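Local coordinates for phenol hydroxylase component phN (Pseudomonas stutzeri, PDB 3U52), which carries the diiron centre of a multicomponent phenol hydroxylase, where it probably catalyses the oxygen-dependent hydroxylation of phenol and related aromatics, at residues Asp52-Thr57 with Glu233-Thr238; Gly103-Glu108 with Gln143-Ala148; Val297-Asn302 with Lys319-Ala324; Arg389-Thr394 with Asp482-Val487. All coordinates share one frame; numbering follows the deposited sequence.

Contact 1: residues Asp52-Thr57 with Glu233-Thr238; sequences DPFRLT and EARHMT. With FE (Fe (III) ion), chain H.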
# COMPACT_ATOMS: atom_id res chain seq x y z
N ASP A 52 -4.33 -24.20 -23.00
CA ASP A 52 -4.19 -22.85 -22.42
C ASP A 52 -3.25 -22.91 -21.23
O ASP A 52 -3.40 -23.76 -20.38
CB ASP A 52 -5.56 -22.26 -22.02
CG ASP A 52 -6.60 -22.34 -23.18
OD1 ASP A 52 -7.63 -23.02 -23.00
OD2 ASP A 52 -6.40 -21.76 -24.25
N PRO A 53 -2.20 -22.08 -21.23
CA PRO A 53 -1.23 -22.12 -20.12
C PRO A 53 -1.76 -21.53 -18.82
O PRO A 53 -1.17 -21.78 -17.74
CB PRO A 53 -0.03 -21.33 -20.65
CG PRO A 53 -0.61 -20.41 -21.73
CD PRO A 53 -1.81 -21.15 -22.30
N PHE A 54 -2.83 -20.75 -18.92
CA PHE A 54 -3.55 -20.20 -17.77
C PHE A 54 -4.94 -19.88 -18.30
O PHE A 54 -5.10 -19.67 -19.51
CB PHE A 54 -2.90 -18.90 -17.23
CG PHE A 54 -2.36 -17.99 -18.30
CD1 PHE A 54 -3.18 -17.05 -18.93
CD2 PHE A 54 -1.03 -18.08 -18.71
CE1 PHE A 54 -2.63 -16.21 -19.97
CE2 PHE A 54 -0.51 -17.28 -19.73
CZ PHE A 54 -1.33 -16.33 -20.35
N ARG A 55 -5.93 -19.84 -17.40
CA ARG A 55 -7.32 -19.61 -17.78
C ARG A 55 -7.93 -18.44 -17.01
O ARG A 55 -8.73 -18.65 -16.11
CB ARG A 55 -8.17 -20.86 -17.54
CG ARG A 55 -7.76 -22.07 -18.34
CD ARG A 55 -8.57 -23.32 -18.03
NE ARG A 55 -8.22 -24.37 -19.00
CZ ARG A 55 -7.22 -25.24 -18.87
NH1 ARG A 55 -6.99 -26.13 -19.83
NH2 ARG A 55 -6.42 -25.23 -17.81
N LEU A 56 -7.58 -17.23 -17.42
CA LEU A 56 -8.01 -16.02 -16.76
C LEU A 56 -8.90 -15.18 -17.66
O LEU A 56 -8.43 -14.59 -18.65
CB LEU A 56 -6.78 -15.18 -16.45
CG LEU A 56 -6.12 -15.12 -15.09
CD1 LEU A 56 -4.99 -14.09 -15.26
CD2 LEU A 56 -7.09 -14.66 -14.02
N THR A 57 -10.16 -15.07 -17.34
CA THR A 57 -11.00 -14.20 -18.15
C THR A 57 -10.66 -12.74 -17.80
O THR A 57 -9.93 -12.49 -16.83
CB THR A 57 -12.48 -14.52 -17.98
OG1 THR A 57 -12.79 -14.49 -16.59
CG2 THR A 57 -12.80 -15.88 -18.58
N GLU A 233 5.06 -13.78 -13.70
CA GLU A 233 6.10 -14.65 -14.30
C GLU A 233 5.74 -16.10 -14.26
O GLU A 233 6.19 -16.83 -15.13
CB GLU A 233 7.49 -14.48 -13.66
CG GLU A 233 8.08 -13.08 -13.86
CD GLU A 233 7.98 -12.56 -15.31
OE1 GLU A 233 7.53 -11.42 -15.46
OE2 GLU A 233 8.32 -13.24 -16.30
N ALA A 234 4.94 -16.51 -13.28
CA ALA A 234 4.37 -17.85 -13.28
C ALA A 234 3.56 -18.12 -14.56
O ALA A 234 3.64 -19.21 -15.12
CB ALA A 234 3.49 -18.07 -12.05
N ARG A 235 2.75 -17.16 -15.01
CA ARG A 235 2.04 -17.34 -16.27
C ARG A 235 3.04 -17.36 -17.45
O ARG A 235 2.85 -18.08 -18.44
CB ARG A 235 1.04 -16.20 -16.47
CG ARG A 235 -0.11 -16.19 -15.48
CD ARG A 235 -1.22 -15.29 -16.01
NE ARG A 235 -0.80 -13.88 -16.14
CZ ARG A 235 -0.81 -13.02 -15.13
NH1 ARG A 235 -1.22 -13.40 -13.92
NH2 ARG A 235 -0.43 -11.77 -15.30
N HIS A 236 4.04 -16.49 -17.39
CA HIS A 236 4.97 -16.33 -18.52
C HIS A 236 5.82 -17.60 -18.70
O HIS A 236 6.05 -18.03 -19.83
CB HIS A 236 5.84 -15.07 -18.37
CG HIS A 236 5.02 -13.82 -18.29
ND1 HIS A 236 5.58 -12.58 -18.04
CD2 HIS A 236 3.69 -13.61 -18.40
CE1 HIS A 236 4.62 -11.67 -18.03
NE2 HIS A 236 3.47 -12.27 -18.22
N MET A 237 6.24 -18.21 -17.60
CA MET A 237 6.96 -19.49 -17.67
C MET A 237 6.10 -20.62 -18.23
O MET A 237 6.61 -21.44 -18.97
CB MET A 237 7.48 -19.92 -16.28
CG MET A 237 8.42 -18.94 -15.68
SD MET A 237 8.95 -19.47 -14.02
CE MET A 237 10.25 -20.64 -14.47
N THR A 238 4.83 -20.67 -17.84
CA THR A 238 3.94 -21.69 -18.36
C THR A 238 3.67 -21.53 -19.85
O THR A 238 3.59 -22.54 -20.59
CB THR A 238 2.60 -21.77 -17.58
OG1 THR A 238 2.86 -21.70 -16.17
CG2 THR A 238 1.95 -23.10 -17.90
FE FE H . 7.87 -12.06 -17.90
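One face of the Phe54 ring receives the aliphatic part of Arg235. The CD atom of Arg235 stands 3.9 Å from the centroid of the Phe54 ring and 16° off its normal, a CH-pi contact over the face, while CB of Arg235 reaches CD2 of Phe54 at 3.6 Å near the rim. The guanidinium does not lie flat on this ring: the two planes are 77° apart, and at 6.0 Å from Arg235 CZ to the Phe54 centroid any cation-pi attraction is weak at most. Leu56 covers a face of the guanidinium, its CD1 being 4.1 Å from Arg235 NH1. A bend at chi3 (-63°) turns the end of Arg235 off the phenylalanine ring. Glu233 to His236, with Asp232 before them, form the Asp-Glu-Ala-Arg-His motif of the bacterial diiron hydroxylases. Glu233 binds one iron through both carboxylate oxygens, and His236 binds it through ND1 at 2.4 Å, with Glu199 also on that iron. Asp137 forms a salt bridge with Arg235 NH2 and accepts a hydrogen bond from His236 NE2, tying the packed arginine to the second shell of the metal. Arg235 NE is buried here without a partner in the model. One turn further on, CG2 of Thr238 packs 3.4 Å from Pro53 O, while its OG1 donates back to Ala234 O at 2.8 Å.

Contact 2: residues Gly103-Glu108 with Gln143-Ala148; sequences GISPLE and QTQQHA. With FE (Fe (III) ion), chain G.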
# COMPACT_ATOMS: atom_id res chain seq x y z
N GLY A 103 19.42 -0.86 -19.43
CA GLY A 103 19.59 -2.11 -20.17
C GLY A 103 18.49 -3.16 -20.09
O GLY A 103 18.36 -4.01 -21.01
N ILE A 104 17.71 -3.15 -19.01
CA ILE A 104 16.68 -4.20 -18.81
C ILE A 104 15.27 -3.64 -18.95
O ILE A 104 14.47 -4.21 -19.74
CB ILE A 104 16.83 -5.02 -17.48
CG1 ILE A 104 18.05 -5.93 -17.54
CG2 ILE A 104 15.64 -5.97 -17.30
CD1 ILE A 104 19.27 -5.34 -16.87
N SER A 105 14.95 -2.50 -18.30
CA SER A 105 13.61 -1.90 -18.52
C SER A 105 13.22 -1.69 -19.99
O SER A 105 12.05 -1.91 -20.36
CB SER A 105 13.43 -0.57 -17.81
OG SER A 105 13.32 -0.76 -16.42
N PRO A 106 14.16 -1.18 -20.82
CA PRO A 106 13.77 -0.98 -22.19
C PRO A 106 13.41 -2.30 -22.88
O PRO A 106 12.55 -2.31 -23.76
CB PRO A 106 15.01 -0.32 -22.82
CG PRO A 106 15.72 0.40 -21.59
CD PRO A 106 15.53 -0.71 -20.54
N LEU A 107 13.98 -3.40 -22.43
CA LEU A 107 13.60 -4.71 -22.94
C LEU A 107 12.16 -5.06 -22.58
O LEU A 107 11.48 -5.73 -23.38
CB LEU A 107 14.58 -5.78 -22.45
CG LEU A 107 15.75 -6.11 -23.39
CD1 LEU A 107 16.10 -5.04 -24.38
CD2 LEU A 107 16.97 -6.70 -22.65
N GLU A 108 11.69 -4.59 -21.41
CA GLU A 108 10.33 -4.95 -20.96
C GLU A 108 9.43 -4.30 -22.02
O GLU A 108 8.46 -4.89 -22.49
CB GLU A 108 10.00 -4.33 -19.59
CG GLU A 108 10.86 -4.79 -18.38
CD GLU A 108 10.45 -6.15 -17.88
OE1 GLU A 108 10.85 -6.55 -16.77
OE2 GLU A 108 9.72 -6.83 -18.60
N GLN A 143 6.30 0.18 -17.13
CA GLN A 143 5.83 1.39 -16.47
C GLN A 143 6.07 1.36 -14.97
O GLN A 143 6.49 2.36 -14.41
CB GLN A 143 4.35 1.58 -16.81
CG GLN A 143 4.10 1.75 -18.33
CD GLN A 143 2.68 2.13 -18.62
OE1 GLN A 143 1.76 1.66 -17.93
NE2 GLN A 143 2.47 2.99 -19.62
N THR A 144 5.81 0.24 -14.32
CA THR A 144 6.05 0.16 -12.88
C THR A 144 7.55 0.25 -12.53
O THR A 144 7.90 0.79 -11.51
CB THR A 144 5.43 -1.11 -12.24
OG1 THR A 144 6.10 -2.25 -12.73
CG2 THR A 144 3.94 -1.25 -12.57
N GLN A 145 8.43 -0.26 -13.39
CA GLN A 145 9.85 -0.01 -13.26
C GLN A 145 10.21 1.48 -13.38
O GLN A 145 10.97 1.96 -12.56
CB GLN A 145 10.66 -0.88 -14.25
CG GLN A 145 10.56 -2.36 -13.83
CD GLN A 145 11.06 -3.31 -14.88
OE1 GLN A 145 11.71 -2.88 -15.83
NE2 GLN A 145 10.77 -4.63 -14.72
N GLN A 146 9.62 2.22 -14.33
CA GLN A 146 9.87 3.67 -14.40
C GLN A 146 9.45 4.34 -13.09
O GLN A 146 10.10 5.30 -12.64
CB GLN A 146 9.11 4.36 -15.52
CG GLN A 146 9.44 3.87 -16.91
CD GLN A 146 10.90 4.06 -17.28
OE1 GLN A 146 11.49 5.14 -17.03
NE2 GLN A 146 11.50 3.04 -17.90
N HIS A 147 8.35 3.86 -12.52
CA HIS A 147 7.84 4.47 -11.28
C HIS A 147 8.70 4.07 -10.11
O HIS A 147 8.98 4.90 -9.25
CB HIS A 147 6.34 4.12 -11.10
CG HIS A 147 5.47 4.78 -12.13
ND1 HIS A 147 4.31 4.21 -12.61
CD2 HIS A 147 5.56 5.98 -12.73
CE1 HIS A 147 3.76 5.02 -13.49
NE2 HIS A 147 4.50 6.10 -13.59
N ALA A 148 9.19 2.82 -10.11
CA ALA A 148 10.04 2.29 -9.03
C ALA A 148 11.34 3.06 -8.89
O ALA A 148 11.78 3.37 -7.79
CB ALA A 148 10.35 0.78 -9.20
FE FE G . 8.57 -8.68 -17.91
O HOH W 1 10.74 0.69 -19.87
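This is a buried polar contact between two helices of the diiron four-helix bundle, in which Ser105 and Glu108, on the first turn of helix 105-121, meet Gln145 of helix 125-155. All the touching residues are buried, and the amide of Gln145 makes two hydrogen bonds across the gap. Its OE1 accepts from Ser105 OG at 2.7 Å, the hydroxyl lying 17° from the carbonyl plane; its NE2 donates to Glu108 OE1 at 2.8 Å with an N-H...O angle of 153°. With both ends engaged, the amide's rotation is fixed. Extended beyond CG, the Gln145 chain spans the space between the helices, while Glu108 is bent at chi2 (-77°), which turns its carboxylate across the glutamine. Gln145 is thus a second-shell residue for the iron that Glu108 shares with Glu138 and His141, and its side chain also touches a xenon atom bound alongside Ala148. A water accepts from Gln146 NE2 and donates weakly to Ser105 O, adding a water-mediated link. The two oxygens of Glu108 divide their roles: OE2 binds the iron at 2.3 Å, whereas OE1 accepts the hydrogen bond of Gln145 NE2 from above the carboxylate plane.

Contact 3: residues Val297-Asn302 with Lys319-Ala324; sequences VYYEQN and KYQDVA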
# COMPACT_ATOMS: atom_id res chain seq x y z
N VAL A 297 22.81 -23.85 -10.21
CA VAL A 297 21.47 -24.21 -9.77
C VAL A 297 20.44 -23.97 -10.86
O VAL A 297 19.65 -24.85 -11.19
CB VAL A 297 21.11 -23.43 -8.48
CG1 VAL A 297 19.63 -23.70 -8.05
CG2 VAL A 297 22.11 -23.83 -7.39
N TYR A 298 20.43 -22.78 -11.44
CA TYR A 298 19.34 -22.42 -12.32
C TYR A 298 19.50 -22.98 -13.71
O TYR A 298 18.51 -23.28 -14.36
CB TYR A 298 19.11 -20.90 -12.32
CG TYR A 298 18.70 -20.45 -10.96
CD1 TYR A 298 19.53 -19.65 -10.20
CD2 TYR A 298 17.49 -20.87 -10.41
CE1 TYR A 298 19.15 -19.26 -8.92
CE2 TYR A 298 17.10 -20.49 -9.14
CZ TYR A 298 17.94 -19.69 -8.40
OH TYR A 298 17.55 -19.30 -7.12
N TYR A 299 20.72 -23.12 -14.19
CA TYR A 299 20.87 -23.69 -15.50
C TYR A 299 21.33 -25.11 -15.40
O TYR A 299 20.69 -25.99 -15.98
CB TYR A 299 21.82 -22.89 -16.44
CG TYR A 299 21.88 -23.59 -17.78
CD1 TYR A 299 22.94 -24.46 -18.10
CD2 TYR A 299 20.82 -23.47 -18.70
CE1 TYR A 299 22.95 -25.18 -19.29
CE2 TYR A 299 20.82 -24.19 -19.88
CZ TYR A 299 21.87 -25.04 -20.17
OH TYR A 299 21.85 -25.70 -21.40
N GLU A 300 22.44 -25.40 -14.73
CA GLU A 300 22.96 -26.78 -14.83
C GLU A 300 21.96 -27.82 -14.24
O GLU A 300 21.67 -28.84 -14.86
CB GLU A 300 24.36 -26.92 -14.23
CG GLU A 300 25.42 -26.23 -15.08
CD GLU A 300 26.81 -26.34 -14.50
OE1 GLU A 300 27.54 -25.33 -14.47
OE2 GLU A 300 27.17 -27.45 -14.06
N GLN A 301 21.39 -27.53 -13.07
CA GLN A 301 20.45 -28.46 -12.44
C GLN A 301 19.07 -28.38 -13.04
O GLN A 301 18.57 -29.37 -13.62
CB GLN A 301 20.43 -28.24 -10.92
CG GLN A 301 21.78 -28.69 -10.29
CD GLN A 301 21.93 -28.41 -8.79
OE1 GLN A 301 21.02 -27.90 -8.10
NE2 GLN A 301 23.11 -28.76 -8.28
N ASN A 302 18.42 -27.22 -12.95
CA ASN A 302 17.03 -27.11 -13.44
C ASN A 302 16.90 -27.31 -14.96
O ASN A 302 16.04 -28.04 -15.43
CB ASN A 302 16.42 -25.76 -13.01
CG ASN A 302 16.28 -25.61 -11.49
OD1 ASN A 302 16.52 -26.54 -10.72
ND2 ASN A 302 15.89 -24.42 -11.06
N LYS A 319 24.00 -26.50 -28.01
CA LYS A 319 25.40 -26.53 -28.46
C LYS A 319 26.24 -25.53 -27.64
O LYS A 319 25.78 -24.41 -27.34
CB LYS A 319 25.38 -26.18 -29.95
CG LYS A 319 26.64 -26.35 -30.72
CD LYS A 319 26.34 -26.28 -32.21
CE LYS A 319 25.81 -24.92 -32.57
NZ LYS A 319 25.80 -24.70 -34.04
N TYR A 320 27.47 -25.92 -27.27
CA TYR A 320 28.35 -25.10 -26.41
C TYR A 320 27.86 -24.88 -24.97
O TYR A 320 28.43 -24.04 -24.30
CB TYR A 320 28.78 -23.73 -27.03
CG TYR A 320 29.26 -23.85 -28.46
CD1 TYR A 320 28.53 -23.30 -29.51
CD2 TYR A 320 30.40 -24.58 -28.76
CE1 TYR A 320 28.94 -23.49 -30.82
CE2 TYR A 320 30.83 -24.75 -30.06
CZ TYR A 320 30.10 -24.22 -31.08
OH TYR A 320 30.56 -24.40 -32.37
N GLN A 321 26.87 -25.61 -24.48
CA GLN A 321 26.49 -25.37 -23.08
C GLN A 321 27.69 -25.69 -22.18
O GLN A 321 27.84 -25.03 -21.17
CB GLN A 321 25.22 -26.13 -22.64
CG GLN A 321 25.43 -27.60 -22.42
CD GLN A 321 24.31 -28.28 -21.68
OE1 GLN A 321 23.28 -27.68 -21.33
NE2 GLN A 321 24.48 -29.57 -21.45
N ASP A 322 28.55 -26.65 -22.57
CA ASP A 322 29.81 -26.93 -21.82
C ASP A 322 30.78 -25.76 -21.68
O ASP A 322 31.46 -25.62 -20.67
CB ASP A 322 30.60 -28.12 -22.40
CG ASP A 322 30.89 -28.01 -23.95
OD1 ASP A 322 29.93 -27.93 -24.84
OD2 ASP A 322 32.11 -28.07 -24.30
N VAL A 323 30.87 -24.97 -22.74
CA VAL A 323 31.71 -23.79 -22.75
C VAL A 323 31.13 -22.80 -21.72
O VAL A 323 31.88 -22.17 -20.99
CB VAL A 323 31.78 -23.17 -24.18
CG1 VAL A 323 32.54 -21.90 -24.16
CG2 VAL A 323 32.43 -24.13 -25.20
N ALA A 324 29.80 -22.67 -21.68
CA ALA A 324 29.12 -21.73 -20.77
C ALA A 324 29.27 -22.21 -19.31
O ALA A 324 29.50 -21.40 -18.37
CB ALA A 324 27.65 -21.59 -21.17
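Tyr299 meets Gln321 at the hydroxyl end of its ring, where the amide oxygen of Gln321 sits at the ring edge. The modelled separation of Tyr299 OH from Gln321 OE1 is 2.4 Å. The assignment as a hydrogen bond from the phenol to the amide oxygen is reasonable, but so short a distance makes its exact length doubtful. The edge approach follows from that oxygen lying near the ring plane; it comes in on the CE1 side, with Gln321 OE1 3.2 Å from Tyr299 CE1. The two flat groups are almost perpendicular, with ring and amide planes 89° apart, and the side chains cross at about a right angle. Tyr299 extends from its helix with CG anti to the backbone N (chi1 -180°). Gln321 takes a chi1 of 75°, putting CG between its backbone N and carbonyl carbon, and from there the chain runs straight to the amide. CB of Gln321 lies 3.6 Å from Tyr299 OH, in van der Waals contact. Around the phenol, Trp295 stacks on the Tyr299 ring and Phe266 of helix 254-283 meets it obliquely; Phe266 also touches Gln321. Asn302 N bonds to Val297 O at 3.2 Å, five residues back, so Tyr299 projects from a pi-type turn. The arrangement is a packing of two helices consecutive in the chain, 291-310 and 321-327, across the loop between them, just past the N-cap residue Tyr320.

Contact 4: residues Arg389-Thr394 with Asp482-Val487; sequences RFYNNT and DNFDYV. With XE (xenon), chain T.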
# COMPACT_ATOMS: atom_id res chain seq x y z
N ARG A 389 44.99 6.13 -11.92
CA ARG A 389 43.81 5.23 -11.99
C ARG A 389 43.62 4.89 -13.47
O ARG A 389 43.44 5.78 -14.31
CB ARG A 389 42.56 5.92 -11.41
CG ARG A 389 41.36 4.98 -11.01
CD ARG A 389 40.68 4.44 -12.24
NE ARG A 389 39.31 3.96 -11.99
CZ ARG A 389 38.56 3.31 -12.88
NH1 ARG A 389 37.32 2.95 -12.57
NH2 ARG A 389 39.06 3.00 -14.07
N PHE A 390 43.74 3.61 -13.80
CA PHE A 390 43.74 3.16 -15.20
C PHE A 390 42.38 3.36 -15.91
O PHE A 390 41.35 2.83 -15.45
CB PHE A 390 44.19 1.66 -15.27
CG PHE A 390 44.10 1.04 -16.67
CD1 PHE A 390 44.87 1.54 -17.73
CD2 PHE A 390 43.30 -0.09 -16.90
CE1 PHE A 390 44.76 0.96 -19.00
CE2 PHE A 390 43.25 -0.70 -18.18
CZ PHE A 390 43.96 -0.16 -19.21
N TYR A 391 42.40 4.14 -16.99
CA TYR A 391 41.36 4.15 -18.01
C TYR A 391 41.94 3.83 -19.37
O TYR A 391 43.03 4.31 -19.73
CB TYR A 391 40.65 5.48 -18.10
CG TYR A 391 39.90 5.88 -16.85
CD1 TYR A 391 40.53 6.65 -15.87
CD2 TYR A 391 38.56 5.51 -16.65
CE1 TYR A 391 39.85 7.07 -14.72
CE2 TYR A 391 37.88 5.91 -15.49
CZ TYR A 391 38.53 6.70 -14.56
OH TYR A 391 37.89 7.08 -13.41
N ASN A 392 41.24 2.97 -20.11
CA ASN A 392 41.72 2.57 -21.43
C ASN A 392 41.09 3.48 -22.48
O ASN A 392 39.89 3.42 -22.72
CB ASN A 392 41.39 1.09 -21.69
CG ASN A 392 41.92 0.59 -23.02
OD1 ASN A 392 42.40 1.37 -23.85
ND2 ASN A 392 41.77 -0.71 -23.26
N ASN A 393 41.92 4.33 -23.09
CA ASN A 393 41.46 5.31 -24.09
C ASN A 393 41.44 4.83 -25.54
O ASN A 393 41.16 5.62 -26.45
CB ASN A 393 42.18 6.65 -23.90
CG ASN A 393 41.70 7.41 -22.66
OD1 ASN A 393 42.49 7.74 -21.80
ND2 ASN A 393 40.40 7.68 -22.58
N THR A 394 41.62 3.55 -25.76
CA THR A 394 41.49 3.01 -27.11
C THR A 394 40.26 2.13 -27.21
O THR A 394 40.04 1.30 -26.35
CB THR A 394 42.75 2.15 -27.55
OG1 THR A 394 43.97 2.88 -27.32
CG2 THR A 394 42.62 1.76 -29.02
N ASP A 482 28.09 11.13 -14.06
CA ASP A 482 27.54 9.79 -14.26
C ASP A 482 28.62 8.74 -14.43
O ASP A 482 28.36 7.54 -14.24
CB ASP A 482 26.70 9.74 -15.53
CG ASP A 482 25.52 10.71 -15.53
OD1 ASP A 482 25.20 11.20 -16.62
OD2 ASP A 482 24.88 10.96 -14.47
N ASN A 483 29.82 9.16 -14.87
CA ASN A 483 30.86 8.21 -15.29
C ASN A 483 32.07 8.19 -14.32
O ASN A 483 32.03 8.86 -13.28
CB ASN A 483 31.30 8.53 -16.73
CG ASN A 483 32.00 9.87 -16.84
OD1 ASN A 483 32.80 10.10 -17.76
ND2 ASN A 483 31.74 10.75 -15.91
N PHE A 484 33.11 7.43 -14.65
CA PHE A 484 34.35 7.39 -13.87
C PHE A 484 34.21 6.56 -12.60
O PHE A 484 33.11 6.08 -12.29
CB PHE A 484 34.86 8.79 -13.48
CG PHE A 484 35.22 9.69 -14.66
CD1 PHE A 484 36.03 9.22 -15.71
CD2 PHE A 484 34.78 11.01 -14.69
CE1 PHE A 484 36.37 10.05 -16.80
CE2 PHE A 484 35.11 11.87 -15.78
CZ PHE A 484 35.92 11.39 -16.82
N ASP A 485 35.32 6.39 -11.85
CA ASP A 485 35.32 5.64 -10.61
C ASP A 485 34.30 6.14 -9.57
O ASP A 485 34.01 7.33 -9.46
CB ASP A 485 36.72 5.70 -9.95
CG ASP A 485 36.99 4.51 -9.09
OD1 ASP A 485 37.65 3.57 -9.60
OD2 ASP A 485 36.55 4.48 -7.88
N TYR A 486 33.78 5.21 -8.78
CA TYR A 486 32.86 5.55 -7.70
C TYR A 486 33.53 6.45 -6.64
O TYR A 486 32.91 7.39 -6.09
CB TYR A 486 32.34 4.29 -7.03
CG TYR A 486 31.50 4.59 -5.81
CD1 TYR A 486 30.20 5.10 -5.93
CD2 TYR A 486 32.03 4.40 -4.53
CE1 TYR A 486 29.42 5.39 -4.76
CE2 TYR A 486 31.27 4.67 -3.38
CZ TYR A 486 29.98 5.18 -3.50
OH TYR A 486 29.24 5.42 -2.33
N VAL A 487 34.79 6.11 -6.34
CA VAL A 487 35.57 6.88 -5.35
C VAL A 487 35.83 8.30 -5.89
O VAL A 487 36.47 8.49 -6.93
CB VAL A 487 36.85 6.10 -4.94
CG1 VAL A 487 37.78 6.94 -4.08
CG2 VAL A 487 36.43 4.80 -4.22
XE XE T . 37.57 4.56 -25.22
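Tyr391 and Phe484 are set offset edge-to-face: the edge of the Phe484 ring points toward the face of Tyr391, with centroids 5.6 Å apart and planes at 77°. The closest carbons of the pair are Tyr391 CZ and Phe484 CD1, at 3.7 Å. On the opposite face of the tyrosine lies the guanidinium of Arg389, its NH2 standing 3.4 Å above the plane of the Tyr391 ring and offset toward the rim, so the aromatic ring is held between an arginine and a phenylalanine. Its hydroxyl is used as well, since Asp485 N donates to Tyr391 OH at 3.1 Å, from near the ring plane. The arginine, in turn, approaches Asp485 side-on. Both NE (2.9 Å) and NH1 (3.1 Å) of Arg389 donate to the single oxygen OD1 of Asp485 in a salt bridge; that oxygen lies near the guanidinium plane and is met on its anti side. The carboxylate itself is turned 88° to the guanidinium. With CG of Asp485 anti to its backbone N (chi1 -153°), OD2 accepts from Val487 N at 2.9 Å, forming an Asx turn that fixes the carboxylate from its own side. The contact thereby joins two irregular loops, one following helix 369-385 and the other preceding helix 490-498, at the surface of the chain. Arg389 NH2 is occupied too, donating to Phe390 O and to Tyr340 O. Further along, a second Asx turn, from Thr394 N to Asn392 OD1, shapes the chain beside a xenon site; Asn392 O lies 3.6 Å from that xenon.

In the fold
Contacts 1 and 2 both lie in the helical diiron hydroxylase part of the chain, their centres about 22 Å apart. Contact 2 falls within the chain interval spanned by contact 1. Contact 1 holds two ligands of one iron on helix 220-250, contact 2 one ligand of the other on helix 105-121, with helices 187-216 and 125-155 completing the sites. Contacts 3 and 4 follow in series. Contact 3 joins helices 291-310 and 321-327, its centre about 26 Å from that of contact 1 and across the chain's centre from contact 2. Contact 4, between two loops, is most remote from contact 1, at about 45 Å between centres. Of the four, contacts 1 and 2 bear on the diiron centre.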